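Local coordinates for protein SPI-1 type 3 secretion system pilotin (Salmonella typhimurium, PDB 6XFJ) that acts as the pilot lipoprotein required to localise the secretin InvG to the outer membrane during assembly of the type III secretion system, at residues E53-L58 / T71-A75. Residues are numbered along the deposited sequence; the frame is centred on the assembly and turned at random.
Sequences EFKKVL and TLLAA
Two alpha-helical segments pack here: 53-58 of helix 44-59 and 71-75 of helix 68-80. Their axes approach to 8.5 Å and their N-to-C directions make 121°, an oblique crossing, nearer perpendicular than antiparallel. Phe54 CA lies 5.0 Å from Ala75 CA, and Val57 CA 6.5 Å from Thr71 CA.

Apolar packing dominates. The small Ala75 permits the close approach: its CB is 3.6 Å from Phe54 N and 3.9 Å from Glu53 CB. Val57 (chi1 t) places CG1 3.7 Å from Thr71 CG2 and CG2 4.4 Å from Ala74 CB.

Phe54 (chi1 t) makes a CH-pi contact: Leu72 CD2 sits over its ring face, 3.8 Å from the centroid. Thr71 OG1 lies at the ring edge, 3.4 Å from Phe54 CE1. Ile18 of the second subunit also packs on Phe54, beside the dimer interface.

Thr71 OG1 hydrogen-bonds Ser67 O. Within 53-58, Lys56 NZ forms a salt bridge with Glu53 OE2 (3.0 Å). The segments share no hydrogen bond or salt bridge, so this pairing in the all-helical C-terminal part of InvH rests on van der Waals and CH-pi contact, burying 343 Å².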
# COMPACT_ATOMS: atom_id res chain seq x y z
N GLU B 53 -12.71 12.41 0.78
CA GLU B 53 -11.77 12.64 -0.34
C GLU B 53 -10.95 11.36 -0.54
O GLU B 53 -10.66 11.01 -1.67
CB GLU B 53 -10.86 13.84 -0.12
CG GLU B 53 -11.43 15.20 -0.30
CD GLU B 53 -12.13 15.40 -1.62
OE1 GLU B 53 -11.55 15.15 -2.70
OE2 GLU B 53 -13.26 15.84 -1.57
N PHE B 54 -10.58 10.68 0.55
CA PHE B 54 -9.80 9.44 0.49
C PHE B 54 -10.55 8.33 -0.26
O PHE B 54 -10.00 7.66 -1.14
CB PHE B 54 -9.49 9.06 1.94
CG PHE B 54 -8.70 7.78 2.12
CD1 PHE B 54 -7.44 7.55 1.55
CD2 PHE B 54 -9.19 6.85 3.01
CE1 PHE B 54 -6.74 6.39 1.85
CE2 PHE B 54 -8.48 5.71 3.31
CZ PHE B 54 -7.24 5.50 2.75
N LYS B 55 -11.84 8.20 0.06
CA LYS B 55 -12.69 7.19 -0.61
C LYS B 55 -12.81 7.55 -2.10
O LYS B 55 -12.85 6.63 -2.94
CB LYS B 55 -14.03 7.12 0.11
CG LYS B 55 -13.93 6.40 1.44
CD LYS B 55 -15.26 6.52 2.14
CE LYS B 55 -15.27 6.07 3.57
NZ LYS B 55 -16.57 6.39 4.19
N LYS B 56 -12.85 8.83 -2.44
CA LYS B 56 -12.86 9.19 -3.88
C LYS B 56 -11.52 8.86 -4.54
O LYS B 56 -11.50 8.36 -5.67
CB LYS B 56 -13.19 10.65 -4.07
CG LYS B 56 -14.64 10.99 -3.77
CD LYS B 56 -15.04 12.33 -4.27
CE LYS B 56 -14.51 13.40 -3.39
NZ LYS B 56 -14.69 14.74 -4.01
N VAL B 57 -10.41 9.16 -3.87
CA VAL B 57 -9.09 8.88 -4.46
C VAL B 57 -9.00 7.38 -4.75
O VAL B 57 -8.49 6.98 -5.80
CB VAL B 57 -7.97 9.31 -3.49
CG1 VAL B 57 -6.62 8.73 -3.88
CG2 VAL B 57 -7.90 10.83 -3.37
N LEU B 58 -9.46 6.57 -3.84
CA LEU B 58 -9.28 5.12 -3.99
C LEU B 58 -10.14 4.55 -5.12
O LEU B 58 -9.87 3.44 -5.55
CB LEU B 58 -9.54 4.42 -2.68
CG LEU B 58 -8.54 4.73 -1.57
CD1 LEU B 58 -8.98 3.96 -0.33
CD2 LEU B 58 -7.08 4.39 -1.95
N THR B 71 -2.11 7.98 -0.82
CA THR B 71 -3.53 8.32 -1.07
C THR B 71 -4.13 9.17 0.03
O THR B 71 -4.96 10.03 -0.27
CB THR B 71 -4.32 7.07 -1.37
OG1 THR B 71 -4.17 6.13 -0.34
CG2 THR B 71 -3.89 6.47 -2.70
N LEU B 72 -3.77 8.98 1.28
CA LEU B 72 -4.14 9.94 2.36
C LEU B 72 -3.60 11.33 2.02
O LEU B 72 -4.26 12.33 2.20
CB LEU B 72 -3.68 9.44 3.72
CG LEU B 72 -4.46 8.29 4.32
CD1 LEU B 72 -3.74 7.67 5.49
CD2 LEU B 72 -5.87 8.73 4.76
N LEU B 73 -2.33 11.37 1.60
CA LEU B 73 -1.69 12.67 1.33
C LEU B 73 -2.40 13.34 0.14
O LEU B 73 -2.66 14.51 0.19
CB LEU B 73 -0.20 12.46 1.05
CG LEU B 73 0.65 13.72 1.04
CD1 LEU B 73 0.68 14.42 2.37
CD2 LEU B 73 2.06 13.38 0.62
N ALA B 74 -2.71 12.56 -0.91
CA ALA B 74 -3.51 13.09 -2.04
C ALA B 74 -4.87 13.63 -1.58
O ALA B 74 -5.25 14.72 -2.02
CB ALA B 74 -3.68 12.05 -3.11
N ALA B 75 -5.53 12.92 -0.69
CA ALA B 75 -6.83 13.36 -0.16
C ALA B 75 -6.67 14.69 0.59
O ALA B 75 -7.45 15.62 0.34
CB ALA B 75 -7.40 12.28 0.71